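Local structure of tryptophan halogenase superfamily (Brevundimonas sp. BAL3, 6FRL) at residues His297-Asp300 and Asp301-Leu304; Ala488-Val491 and Ala492-Glu496. The protein is a flavin-dependent halogenase that prefers bromination over chlorination and probably acts on an aromatic substrate. All coordinates share one frame; numbering follows the deposited sequence.

How the contacts relate
The two contacts mark opposite kinds of helix end. Contact 1 is the start of helix 300-307, reached by a loop from strand 286-293, and contact 2 is the finish of helix 473-492, where the chain leaves for helix 497-502. Contact 1 comes first along the chain, nearly 190 residues ahead of contact 2. In space their centres lie about 42 Å apart, with nearest atoms about 30 Å from each other, and they share no helix or strand. Contact 1 packs against strands 250-257 and 286-293 of the seven-stranded mixed sheet, whereas contact 2 packs beside helix 137-143. Their centres lie about 26 Å and 27 Å, respectively, from the chain centre, as independent local features of the surface.

Contact 1 of 2, residues His297-Asp300 and Asp301-Leu304; sequences HLSD and DQAL
Between Ser299 and Ala303 the backbone closes the first turn of the helix, Ala303 N donating to Ser299 O at 3.1 Å, and Leu304 N repeats the pattern on Asp300 O. Ser299 and Gln302 then exchange two further bonds. The serine hydroxyl sits between its own backbone N and carbonyl carbon (chi1 62°), a rotation that turns OG back to accept from Gln302 N at 3.1 Å. In return the glutamine carboxamide reaches to the serine backbone, where Ser299 N donates to Gln302 OE1 over 3.2 Å. That N-H points almost straight at the oxygen (167°), yet the nitrogen stands above the carbonyl plane, 44° out of it. The extended glutamine chain runs alongside the hydroxyl, its CG 3.1 Å from Ser299 OG. On another flank Leu298 crosses the glutamine stem at a slant, CD2 lying 3.5 Å from Gln302 CB, while its CD1 approaches Ala303 CB at 4.4 Å. Leu298 and Ala303 both also rest on Phe293 of strand 286-293, and Asp300 forms a salt bridge with Arg321. The reciprocal bonds of Ser299, at the N-cap, and Gln302 make a capping box at the start of helix 300-307.

Contact 2 of 2, residues Ala488-Val491 and Ala492-Glu496; sequences ADLV and ARTPE
Arg493 folds back along the last turn of the helix onto Asp489 and Leu490, one turn earlier. Its CB is 3.8 Å from Asp489 O, and CG comes closer to the same oxygen, at 3.4 Å, having been set between the backbone N and carbonyl carbon by chi1 of 70°. From there the chain runs extended through CD to NE, both still passing near Asp489 O. At the tip the guanidinium lays one face over the backbone: Asp489 O stands 3.1 Å above its plane and Leu490 CA lies 3.8 Å above the same face, each offset toward the rim. NH1 is poorly aimed at Asp489 O for a hydrogen bond; that oxygen instead accepts from Arg493 N at 3.2 Å. The neighbouring carbonyl is taken by a side chain, Thr494 OG1 donating to Leu490 O at 2.7 Å from above the carbonyl plane. Thr494 N in turn donates to Val491 O at 3.1 Å. Lys146 also donates to Val491 O and Thr494 O, and Leu141 of helix 137-143 touches Thr494. A threonine hydroxyl on a last-turn carbonyl and a final backbone bond that spans three residues instead of four mark the C-terminal end of helix 473-492.

Contact 1 of 2, residues His297-Asp300 and Asp301-Leu304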
loop_
_atom_site.group_PDB
_atom_site.type_symbol
_atom_site.label_atom_id
_atom_site.label_comp_id
_atom_site.label_asym_id
_atom_site.label_seq_id
_atom_site.Cartn_x
_atom_site.Cartn_y
_atom_site.Cartn_z
ATOM N N HIS B 297 -15.086 37.326 2.012
ATOM C CA HIS B 297 -16.488 37.341 1.543
ATOM C C HIS B 297 -17.503 37.602 2.653
ATOM O O HIS B 297 -18.677 37.827 2.369
ATOM C CB HIS B 297 -16.856 35.989 0.916
ATOM C CG HIS B 297 -16.035 35.618 -0.277
ATOM N ND1 HIS B 297 -14.710 35.246 -0.187
ATOM C CD2 HIS B 297 -16.375 35.502 -1.583
ATOM C CE1 HIS B 297 -14.254 34.963 -1.397
ATOM N NE2 HIS B 297 -15.244 35.116 -2.262
ATOM N N LEU B 298 -17.085 37.506 3.912
ATOM C CA LEU B 298 -17.994 37.694 5.038
ATOM C C LEU B 298 -17.358 38.543 6.150
ATOM O O LEU B 298 -16.221 38.323 6.568
ATOM C CB LEU B 298 -18.435 36.349 5.636
ATOM C CG LEU B 298 -19.529 35.463 5.026
ATOM C CD1 LEU B 298 -19.660 34.195 5.879
ATOM C CD2 LEU B 298 -20.868 36.149 4.906
ATOM N N SER B 299 -18.137 39.505 6.627
ATOM C CA SER B 299 -17.867 40.177 7.882
ATOM C C SER B 299 -18.122 39.216 9.045
ATOM O O SER B 299 -18.750 38.151 8.881
ATOM C CB SER B 299 -18.803 41.374 8.028
ATOM O OG SER B 299 -20.161 40.934 8.056
ATOM N N ASP B 300 -17.663 39.619 10.225
ATOM C CA ASP B 300 -17.931 38.865 11.443
ATOM C C ASP B 300 -19.432 38.780 11.769
ATOM O O ASP B 300 -19.915 37.694 12.104
ATOM C CB ASP B 300 -17.117 39.430 12.615
ATOM C CG ASP B 300 -15.639 39.085 12.522
ATOM O OD1 ASP B 300 -15.200 38.415 11.563
ATOM O OD2 ASP B 300 -14.897 39.480 13.424
ATOM N N ASP B 301 -20.172 39.887 11.641
ATOM C CA ASP B 301 -21.628 39.863 11.899
ATOM C C ASP B 301 -22.406 39.021 10.882
ATOM O O ASP B 301 -23.393 38.373 11.255
ATOM C CB ASP B 301 -22.229 41.284 11.964
ATOM C CG ASP B 301 -21.663 42.118 13.105
ATOM O OD1 ASP B 301 -21.289 41.563 14.167
ATOM O OD2 ASP B 301 -21.599 43.347 12.922
ATOM N N GLN B 302 -21.975 39.035 9.614
ATOM C CA GLN B 302 -22.593 38.182 8.568
ATOM C C GLN B 302 -22.391 36.680 8.878
ATOM O O GLN B 302 -23.325 35.862 8.730
ATOM C CB GLN B 302 -22.086 38.550 7.154
ATOM C CG GLN B 302 -22.630 39.877 6.579
ATOM C CD GLN B 302 -21.853 40.418 5.364
ATOM O OE1 GLN B 302 -20.816 39.886 4.972
ATOM N NE2 GLN B 302 -22.354 41.480 4.776
ATOM N N ALA B 303 -21.186 36.345 9.350
ATOM C CA ALA B 303 -20.851 34.994 9.797
ATOM C C ALA B 303 -21.724 34.520 10.945
ATOM O O ALA B 303 -22.204 33.398 10.947
ATOM C CB ALA B 303 -19.383 34.921 10.203
ATOM N N LEU B 304 -21.909 35.365 11.946
ATOM C CA LEU B 304 -22.730 35.004 13.105
ATOM C C LEU B 304 -24.213 34.907 12.729
ATOM O O LEU B 304 -24.954 34.106 13.324
ATOM C CB LEU B 304 -22.507 36.000 14.245
ATOM C CG LEU B 304 -21.062 36.130 14.781
ATOM C CD1 LEU B 304 -20.923 37.175 15.877
ATOM C CD2 LEU B 304 -20.539 34.799 15.286
#

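Contact 2 of 2, residues Ala488-Val491 and Ala492-Glu496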
loop_
_atom_site.group_PDB
_atom_site.type_symbol
_atom_site.label_atom_id
_atom_site.label_comp_id
_atom_site.label_asym_id
_atom_site.label_seq_id
_atom_site.Cartn_x
_atom_site.Cartn_y
_atom_site.Cartn_z
ATOM N N ALA B 488 -31.820 -2.602 3.425
ATOM C CA ALA B 488 -32.967 -1.794 3.902
ATOM C C ALA B 488 -33.671 -2.527 5.051
ATOM O O ALA B 488 -33.951 -1.914 6.056
ATOM C CB ALA B 488 -33.913 -1.468 2.762
ATOM N N ASP B 489 -33.831 -3.847 4.913
ATOM C CA ASP B 489 -34.431 -4.727 5.924
ATOM C C ASP B 489 -33.588 -4.972 7.185
ATOM O O ASP B 489 -34.144 -5.108 8.296
ATOM C CB ASP B 489 -34.795 -6.099 5.296
ATOM C CG ASP B 489 -35.945 -6.004 4.298
ATOM O OD1 ASP B 489 -36.750 -5.059 4.384
ATOM O OD2 ASP B 489 -36.045 -6.886 3.428
ATOM N N LEU B 490 -32.269 -5.062 7.011
ATOM C CA LEU B 490 -31.318 -5.105 8.126
ATOM C C LEU B 490 -31.393 -3.778 8.917
ATOM O O LEU B 490 -31.527 -3.783 10.151
ATOM C CB LEU B 490 -29.903 -5.385 7.583
ATOM C CG LEU B 490 -28.703 -5.474 8.550
ATOM C CD1 LEU B 490 -29.009 -6.264 9.825
ATOM C CD2 LEU B 490 -27.543 -6.124 7.820
ATOM N N VAL B 491 -31.364 -2.649 8.204
ATOM C CA VAL B 491 -31.555 -1.344 8.850
ATOM C C VAL B 491 -32.850 -1.278 9.615
ATOM O O VAL B 491 -32.869 -0.791 10.721
ATOM C CB VAL B 491 -31.498 -0.150 7.842
ATOM C CG1 VAL B 491 -31.936 1.158 8.478
ATOM C CG2 VAL B 491 -30.093 0.057 7.319
ATOM N N ALA B 492 -33.924 -1.741 8.998
ATOM C CA ALA B 492 -35.290 -1.612 9.531
ATOM C C ALA B 492 -35.431 -2.287 10.883
ATOM O O ALA B 492 -36.054 -1.739 11.815
ATOM C CB ALA B 492 -36.306 -2.170 8.553
ATOM N N ARG B 493 -34.795 -3.446 11.009
ATOM C CA ARG B 493 -34.857 -4.190 12.252
ATOM C C ARG B 493 -33.762 -3.895 13.285
ATOM O O ARG B 493 -33.686 -4.573 14.309
ATOM C CB ARG B 493 -34.939 -5.673 11.955
ATOM C CG ARG B 493 -33.695 -6.311 11.391
ATOM C CD ARG B 493 -34.047 -7.719 10.953
ATOM N NE ARG B 493 -33.050 -8.202 10.031
ATOM C CZ ARG B 493 -33.194 -8.460 8.739
ATOM N NH1 ARG B 493 -34.341 -8.326 8.111
ATOM N NH2 ARG B 493 -32.135 -8.876 8.076
ATOM N N THR B 494 -32.947 -2.865 13.057
ATOM C CA THR B 494 -31.856 -2.533 13.954
ATOM C C THR B 494 -32.360 -1.470 14.933
ATOM O O THR B 494 -33.145 -0.589 14.558
ATOM C CB THR B 494 -30.613 -2.127 13.129
ATOM O OG1 THR B 494 -30.127 -3.296 12.444
ATOM C CG2 THR B 494 -29.499 -1.596 13.994
ATOM N N PRO B 495 -31.920 -1.532 16.206
ATOM C CA PRO B 495 -32.398 -0.490 17.139
ATOM C C PRO B 495 -31.930 0.922 16.810
ATOM O O PRO B 495 -31.032 1.106 16.011
ATOM C CB PRO B 495 -31.841 -0.931 18.502
ATOM C CG PRO B 495 -30.874 -2.023 18.220
ATOM C CD PRO B 495 -31.203 -2.618 16.901
ATOM N N GLU B 496 -32.554 1.910 17.430
ATOM C CA GLU B 496 -32.181 3.290 17.239
ATOM C C GLU B 496 -30.865 3.562 17.948
ATOM O O GLU B 496 -30.456 2.845 18.860
ATOM C CB GLU B 496 -33.228 4.228 17.808
ATOM C CG GLU B 496 -34.611 4.173 17.172
ATOM C CD GLU B 496 -35.644 5.026 17.913
ATOM O OE1 GLU B 496 -35.274 6.072 18.514
ATOM O OE2 GLU B 496 -36.842 4.650 17.901
#